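Local coordinates for phosphoserine phosphatase (Thermococcus onnurineus, PDB 4AP9), which probably hydrolyses L-phosphoserine to L-serine and phosphate, the last step of serine biosynthesis, as a magnesium-dependent phosphatase of the haloacid dehalogenase superfamily, at residues F25-A30 with E40-G45; K97-S102 with K146-G151; P111-E114 with E118-A121. All coordinates share one frame; numbering follows the deposited sequence.

Interaction 1. Residues F25-A30 with E40-G45; sequences FWREMA and ELLEKG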
# COMPACT_ATOMS: atom_id res chain seq x y z
N PHE A 25 7.91 -18.29 34.16
CA PHE A 25 9.20 -17.80 34.65
C PHE A 25 9.12 -16.73 35.74
O PHE A 25 9.87 -16.77 36.72
CB PHE A 25 10.04 -17.27 33.48
CG PHE A 25 11.34 -16.65 33.90
CD1 PHE A 25 12.45 -17.44 34.13
CD2 PHE A 25 11.46 -15.27 34.04
CE1 PHE A 25 13.66 -16.88 34.52
CE2 PHE A 25 12.68 -14.70 34.43
CZ PHE A 25 13.77 -15.51 34.67
N TRP A 26 8.27 -15.72 35.57
CA TRP A 26 8.22 -14.65 36.56
C TRP A 26 7.63 -15.08 37.92
O TRP A 26 8.07 -14.59 38.98
CB TRP A 26 7.57 -13.37 35.99
CG TRP A 26 8.42 -12.72 34.92
CD1 TRP A 26 8.12 -12.61 33.58
CD2 TRP A 26 9.72 -12.13 35.08
NE1 TRP A 26 9.14 -11.96 32.92
CE2 TRP A 26 10.14 -11.68 33.81
CE3 TRP A 26 10.57 -11.94 36.18
CZ2 TRP A 26 11.36 -11.04 33.60
CZ3 TRP A 26 11.79 -11.31 35.97
CH2 TRP A 26 12.18 -10.86 34.69
N ARG A 27 6.65 -15.98 37.89
CA ARG A 27 6.10 -16.53 39.13
C ARG A 27 7.17 -17.38 39.82
O ARG A 27 7.29 -17.37 41.04
CB ARG A 27 4.85 -17.37 38.86
CG ARG A 27 3.74 -16.54 38.23
CD ARG A 27 2.42 -17.29 38.14
NE ARG A 27 1.45 -16.53 37.36
CZ ARG A 27 0.70 -15.53 37.84
NH1 ARG A 27 0.80 -15.17 39.12
NH2 ARG A 27 -0.15 -14.90 37.04
N GLU A 28 7.97 -18.09 39.03
CA GLU A 28 9.09 -18.84 39.59
C GLU A 28 10.16 -17.91 40.18
O GLU A 28 10.72 -18.18 41.25
CB GLU A 28 9.69 -19.78 38.54
CG GLU A 28 10.86 -20.62 39.03
CD GLU A 28 10.47 -21.70 40.03
OE1 GLU A 28 9.28 -21.81 40.38
OE2 GLU A 28 11.38 -22.44 40.47
N MSE A 29 10.46 -16.81 39.48
CA MSE A 29 11.41 -15.85 40.02
C MSE A 29 10.91 -15.25 41.33
O MSE A 29 11.70 -15.00 42.24
CB MSE A 29 11.72 -14.75 39.01
CG MSE A 29 12.57 -15.21 37.85
SE MSE A 29 14.34 -15.78 38.46
CE MSE A 29 14.06 -17.63 38.31
N ALA A 30 9.61 -15.02 41.43
CA ALA A 30 9.06 -14.45 42.65
C ALA A 30 9.22 -15.46 43.79
O ALA A 30 9.49 -15.06 44.92
CB ALA A 30 7.59 -14.07 42.48
N GLU A 40 3.43 -9.40 41.56
CA GLU A 40 2.45 -8.33 41.54
C GLU A 40 2.56 -7.53 40.25
O GLU A 40 1.56 -7.20 39.62
CB GLU A 40 2.65 -7.40 42.73
CG GLU A 40 1.63 -6.29 42.80
CD GLU A 40 1.73 -5.48 44.08
OE1 GLU A 40 2.62 -4.60 44.16
OE2 GLU A 40 0.94 -5.73 45.00
N LEU A 41 3.79 -7.24 39.85
CA LEU A 41 4.04 -6.57 38.57
C LEU A 41 3.52 -7.38 37.40
O LEU A 41 2.98 -6.84 36.44
CB LEU A 41 5.54 -6.30 38.40
CG LEU A 41 6.06 -5.13 39.24
CD1 LEU A 41 7.57 -5.12 39.21
CD2 LEU A 41 5.47 -3.83 38.73
N LEU A 42 3.70 -8.70 37.47
CA LEU A 42 3.16 -9.58 36.44
C LEU A 42 1.64 -9.43 36.38
O LEU A 42 1.07 -9.24 35.32
CB LEU A 42 3.54 -11.04 36.69
CG LEU A 42 2.97 -12.11 35.75
CD1 LEU A 42 3.44 -11.90 34.31
CD2 LEU A 42 3.33 -13.52 36.22
N GLU A 43 0.99 -9.50 37.54
CA GLU A 43 -0.47 -9.42 37.59
C GLU A 43 -0.95 -8.09 37.04
O GLU A 43 -1.93 -8.03 36.30
CB GLU A 43 -0.98 -9.63 39.02
CG GLU A 43 -0.70 -11.03 39.57
CD GLU A 43 -1.58 -12.10 38.97
OE1 GLU A 43 -2.55 -11.75 38.26
OE2 GLU A 43 -1.31 -13.30 39.19
N LYS A 44 -0.25 -7.02 37.40
CA LYS A 44 -0.60 -5.69 36.90
C LYS A 44 -0.44 -5.63 35.38
O LYS A 44 -1.27 -5.03 34.68
CB LYS A 44 0.26 -4.62 37.57
CG LYS A 44 -0.12 -4.30 39.02
CD LYS A 44 0.91 -3.35 39.63
CE LYS A 44 0.50 -2.90 41.03
NZ LYS A 44 1.49 -1.95 41.58
N GLY A 45 0.61 -6.26 34.87
CA GLY A 45 0.83 -6.30 33.43
C GLY A 45 -0.27 -7.07 32.71
O GLY A 45 -0.81 -6.62 31.70
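Arg-27 and Trp-26 meet Leu-42 and Glu-43 in a helix-helix contact that is apolar on its inner side and ionic on its outer side. It joins helices 25-33 and 36-47 of the helical cap that, as in other phosphoserine phosphatases, accompanies the Rossmann-like core. The short segments run nearly antiparallel, at 153°, with their axes 10.0 Å apart at closest approach, and, with a two-residue link between the helices, they form an alpha hairpin. Gly-45, about one turn on from Leu-42, lines a pocket holding 3-pyridinium-1-ylpropane-1-sulfonate. Leu-42 CD2 lies 4.2 Å from Trp-26 CB, at the root of the indole, and 3.7 Å from Arg-27 CG. The same methyl sits over the centre of one face of the Arg-27 guanidinium. With CG beside the backbone N and an extended chain from CG to NE, Arg-27 carries its charged end to Glu-43. Arg-27 NH1 and NH2 both bind one oxygen, Glu-43 OE2, at 2.8 Å and 2.9 Å respectively. They reach it from the same face of the carboxylate, NH1 28° out of its plane and NH2 from above it; the two planes are 53° apart. Glu-24 and Glu-39 form further salt bridges to Arg-27 NE and NH1, while Arg-59 from helix 52-62 makes a cation-pi contact with Trp-26. Cutting Arg-27 back to an alanine is likely to leave three carboxylates without their common cation and to uncover the Leu-42 methyl. The positive charge probably offsets these carboxylates, which would otherwise repel one another.

Interaction 2. Residues K97-S102 with K146-G151; sequences KVVLIS and KRFRDG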
# COMPACT_ATOMS: atom_id res chain seq x y z
N LYS A 97 3.05 -25.27 8.73
CA LYS A 97 4.38 -25.01 9.27
C LYS A 97 4.17 -24.49 10.70
O LYS A 97 3.32 -23.63 10.92
CB LYS A 97 5.10 -23.97 8.43
CG LYS A 97 6.36 -23.44 9.04
CD LYS A 97 7.08 -22.58 8.04
CE LYS A 97 7.09 -21.15 8.45
NZ LYS A 97 8.20 -20.43 7.75
N VAL A 98 4.92 -25.01 11.66
CA VAL A 98 4.70 -24.69 13.08
C VAL A 98 5.74 -23.72 13.64
O VAL A 98 6.94 -23.97 13.58
CB VAL A 98 4.73 -25.98 13.93
CG1 VAL A 98 4.49 -25.66 15.41
CG2 VAL A 98 3.68 -26.96 13.41
N VAL A 99 5.26 -22.60 14.20
CA VAL A 99 6.14 -21.57 14.74
C VAL A 99 5.81 -21.41 16.21
O VAL A 99 4.67 -21.13 16.57
CB VAL A 99 5.98 -20.21 14.02
CG1 VAL A 99 6.90 -19.19 14.63
CG2 VAL A 99 6.27 -20.37 12.52
N LEU A 100 6.82 -21.62 17.05
CA LEU A 100 6.61 -21.50 18.49
C LEU A 100 7.17 -20.16 18.93
O LEU A 100 8.29 -19.81 18.58
CB LEU A 100 7.33 -22.64 19.22
CG LEU A 100 6.99 -24.08 18.84
CD1 LEU A 100 7.59 -25.04 19.86
CD2 LEU A 100 5.50 -24.31 18.73
N ILE A 101 6.39 -19.40 19.70
CA ILE A 101 6.86 -18.10 20.14
C ILE A 101 6.64 -17.92 21.63
O ILE A 101 5.80 -18.60 22.23
CB ILE A 101 6.18 -16.93 19.38
CG1 ILE A 101 4.67 -16.87 19.65
CG2 ILE A 101 6.38 -17.09 17.88
CD1 ILE A 101 4.00 -15.69 18.96
N SER A 102 7.43 -17.04 22.22
CA SER A 102 7.19 -16.63 23.60
C SER A 102 7.85 -15.28 23.86
O SER A 102 8.86 -14.95 23.23
CB SER A 102 7.76 -17.67 24.58
OG SER A 102 7.56 -17.27 25.94
N LYS A 146 3.85 -10.32 11.69
CA LYS A 146 4.06 -9.66 10.40
C LYS A 146 5.09 -10.40 9.55
O LYS A 146 5.13 -10.24 8.33
CB LYS A 146 4.50 -8.21 10.58
CG LYS A 146 3.43 -7.28 11.13
CD LYS A 146 3.97 -5.86 11.24
CE LYS A 146 2.90 -4.87 11.65
NZ LYS A 146 3.46 -3.49 11.83
N ARG A 147 5.92 -11.20 10.21
CA ARG A 147 6.90 -12.04 9.53
C ARG A 147 6.24 -13.02 8.55
O ARG A 147 6.84 -13.44 7.56
CB ARG A 147 7.64 -12.82 10.62
CG ARG A 147 8.87 -13.54 10.19
CD ARG A 147 9.69 -13.90 11.42
NE ARG A 147 10.46 -12.76 11.91
CZ ARG A 147 11.70 -12.87 12.38
NH1 ARG A 147 12.27 -14.07 12.43
NH2 ARG A 147 12.36 -11.81 12.82
N PHE A 148 4.99 -13.36 8.83
CA PHE A 148 4.25 -14.33 8.05
C PHE A 148 3.05 -13.69 7.35
O PHE A 148 2.04 -14.34 7.12
CB PHE A 148 3.82 -15.48 8.98
CG PHE A 148 4.95 -16.00 9.80
CD1 PHE A 148 5.91 -16.82 9.23
CD2 PHE A 148 5.09 -15.64 11.13
CE1 PHE A 148 6.98 -17.29 9.98
CE2 PHE A 148 6.16 -16.10 11.88
CZ PHE A 148 7.10 -16.92 11.31
N ARG A 149 3.19 -12.42 6.99
CA ARG A 149 2.09 -11.66 6.43
C ARG A 149 1.71 -12.11 5.02
O ARG A 149 0.61 -11.85 4.57
CB ARG A 149 2.42 -10.17 6.41
CG ARG A 149 3.60 -9.81 5.51
CD ARG A 149 4.05 -8.36 5.71
NE ARG A 149 3.11 -7.38 5.18
CZ ARG A 149 3.21 -6.83 3.97
NH1 ARG A 149 4.20 -7.17 3.16
NH2 ARG A 149 2.31 -5.94 3.57
N ASP A 150 2.61 -12.81 4.34
CA ASP A 150 2.34 -13.21 2.96
C ASP A 150 1.47 -14.46 2.84
O ASP A 150 1.07 -14.83 1.74
CB ASP A 150 3.65 -13.36 2.18
CG ASP A 150 4.37 -12.04 2.01
OD1 ASP A 150 3.69 -11.06 1.63
OD2 ASP A 150 5.59 -11.98 2.28
N GLY A 151 1.18 -15.11 3.96
CA GLY A 151 0.30 -16.25 3.93
C GLY A 151 -0.74 -16.20 5.03
O GLY A 151 -0.94 -15.15 5.66
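Phe-148 meets Val-99 and Lys-97 with the far end of its ring, and the contact divides into an apolar part and an approach of a charged chain to the ring edge. The apolar part belongs to Val-99. Val-99 CG2 is 3.7 Å from Phe-148 CZ, and CG1 is 4.0 Å from the same carbon, so both methyls of the valine converge on the end of the ring. The two side chains come from opposite directions, and CG2 meets the ring obliquely. Val-99 CG1 is anti to the backbone N (chi1 180°), which leaves CG2 anti to the carbonyl carbon and lets the fork straddle CZ. Lys-97 provides the second part: its NZ lies near the ring plane, 4.0 Å from Phe-148 CE1. This edge position excludes a cation-pi contact, which would need the ammonium over the face. A bend at chi3 (112°) brings CE and NZ to the ring's edge, the lysine chain crossing the phenylalanine side chain at about a right angle. The charge is met instead outside the two segments, by a salt bridge from Lys-97 NZ to Glu-118, whose carboxylate is shared with Arg-147 of the second subunit. No hydrogen bond crosses between the segments, and the CA atoms of Val-99 and Phe-148 are 10.0 Å apart. Phe-148 begins a type I turn to Gly-151, while Arg-147 CB lies over one face of its ring, offset toward the rim. The contact thus joins strand 97-102 to the connection between helix 141-145 and strand 153-157, with Val-11 of the adjacent strand 11-15 touching both Val-99 and Phe-148, and Phe-144 of helix 141-145 also packing on Val-99.

Interaction 3. Residues P111-E114 with E118-A121; sequences PFKE and EFMA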
# COMPACT_ATOMS: atom_id res chain seq x y z
N PRO A 111 13.90 -26.42 25.96
CA PRO A 111 13.33 -27.71 25.56
C PRO A 111 12.44 -27.65 24.30
O PRO A 111 12.28 -28.66 23.61
CB PRO A 111 12.53 -28.15 26.80
CG PRO A 111 13.21 -27.47 27.95
CD PRO A 111 13.70 -26.14 27.40
N PHE A 112 11.87 -26.48 24.01
CA PHE A 112 10.98 -26.32 22.86
C PHE A 112 11.71 -25.85 21.60
O PHE A 112 11.10 -25.69 20.55
CB PHE A 112 9.89 -25.30 23.19
CG PHE A 112 8.94 -25.75 24.25
CD1 PHE A 112 7.95 -26.68 23.96
CD2 PHE A 112 9.02 -25.25 25.54
CE1 PHE A 112 7.07 -27.09 24.93
CE2 PHE A 112 8.14 -25.67 26.51
CZ PHE A 112 7.16 -26.59 26.20
N LYS A 113 13.02 -25.63 21.72
CA LYS A 113 13.80 -24.95 20.68
C LYS A 113 13.72 -25.64 19.32
O LYS A 113 13.75 -24.99 18.28
CB LYS A 113 15.25 -24.85 21.14
CG LYS A 113 16.18 -23.99 20.30
CD LYS A 113 17.59 -24.14 20.85
CE LYS A 113 18.51 -22.99 20.44
NZ LYS A 113 19.77 -22.98 21.25
N GLU A 114 13.66 -26.97 19.32
CA GLU A 114 13.69 -27.73 18.07
C GLU A 114 12.37 -28.45 17.79
O GLU A 114 12.28 -29.25 16.85
CB GLU A 114 14.82 -28.75 18.10
CG GLU A 114 16.18 -28.16 18.41
CD GLU A 114 16.70 -27.27 17.29
OE1 GLU A 114 16.09 -27.26 16.19
OE2 GLU A 114 17.71 -26.58 17.51
N GLU A 118 9.99 -23.30 13.33
CA GLU A 118 10.70 -22.10 13.74
C GLU A 118 10.44 -21.81 15.22
O GLU A 118 9.41 -22.19 15.78
CB GLU A 118 10.29 -20.88 12.90
CG GLU A 118 10.61 -21.00 11.42
CD GLU A 118 10.51 -19.67 10.68
OE1 GLU A 118 11.04 -18.67 11.18
OE2 GLU A 118 9.91 -19.64 9.58
N PHE A 119 11.39 -21.14 15.86
CA PHE A 119 11.28 -20.85 17.28
C PHE A 119 11.74 -19.41 17.51
O PHE A 119 12.77 -19.00 16.98
CB PHE A 119 12.18 -21.83 18.05
CG PHE A 119 12.28 -21.57 19.54
CD1 PHE A 119 11.26 -21.93 20.40
CD2 PHE A 119 13.43 -21.01 20.08
CE1 PHE A 119 11.37 -21.70 21.78
CE2 PHE A 119 13.55 -20.78 21.45
CZ PHE A 119 12.51 -21.12 22.30
N MSE A 120 10.98 -18.65 18.29
CA MSE A 120 11.38 -17.28 18.62
C MSE A 120 10.96 -16.87 20.02
O MSE A 120 9.78 -16.97 20.38
CB MSE A 120 10.76 -16.27 17.65
CG MSE A 120 10.88 -14.82 18.13
SE MSE A 120 12.70 -14.13 17.97
CE MSE A 120 13.05 -14.94 16.28
N ALA A 121 11.91 -16.38 20.80
CA ALA A 121 11.60 -15.75 22.08
C ALA A 121 12.64 -14.68 22.38
O ALA A 121 13.56 -14.45 21.59
CB ALA A 121 11.57 -16.79 23.21
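Phe-119 lays its ring against the backbone of Lys-113, and the contact can be followed outward along the phenylalanine. Phe-119 CB comes first, 3.5 Å from Lys-113 O, a van der Waals approach to a carbonyl oxygen. CG stands anti to the backbone N (chi1 174°), a rotation that sends the ring from strand 118-127 toward the 111-114 loop. Phe-119 CG has Lys-113 CA and O both 3.9 Å away. The alpha carbon of Lys-113 lies over the centre of the Phe-119 ring, 3.9 Å from the centroid and 11° off the normal, which meets the geometry of a CH-pi contact over the face. The two ortho carbons then part company. Phe-119 CD1 approaches Phe-112 O, at 3.8 Å, whereas Phe-119 CD2 has Lys-113 CG beside it at 4.1 Å. Further out on the CD1 side, Phe-119 CE1 meets Phe-112 CB, also at 4.1 Å. Thus the ring rests largely on main-chain atoms, with a beta methylene and an aliphatic lysine carbon at its borders. The remainder of Lys-113 extends away, crossing the Phe-119 side chain at about a right angle; outside the two segments, its NZ forms a salt bridge with Glu-114 of the second subunit. No hydrogen bond joins 111-114 to 118-121, so shape and dispersion carry this local contact, with Lys-113 and Phe-119 CA atoms 5.9 Å apart. The contact lies where the loop following strand 97-102 turns back over the start of strand 118-127. That strand runs parallel to 97-102, with backbone bonds from Glu-118 and Met-120 to Leu-100; the ring of Phe-112 leads away from Phe-119, while its CB and carbonyl side face Leu-100.

In the fold
Interactions 2 and 3 share the Rossmann-like core, where strands 97-102 and 118-127 are neighbours; interaction 1 belongs to the helical cap, its centre about 27 Å from that of interaction 2 and about 22 Å from that of interaction 3. Interaction 2 is buried throughout, whereas interactions 1 and 3 are partly buried. Only interaction 1 has hydrogen bonds between its paired segments, in a salt bridge at the hairpin's outer side. Interaction 2 is ring-to-valine packing with a lysine at the ring edge, interaction 3 a ring laid on backbone atoms. The Lys-97 NZ to Glu-118 OE2 salt bridge, 2.6 Å long, joins these two, and both touch the second subunit, as interaction 1 does not.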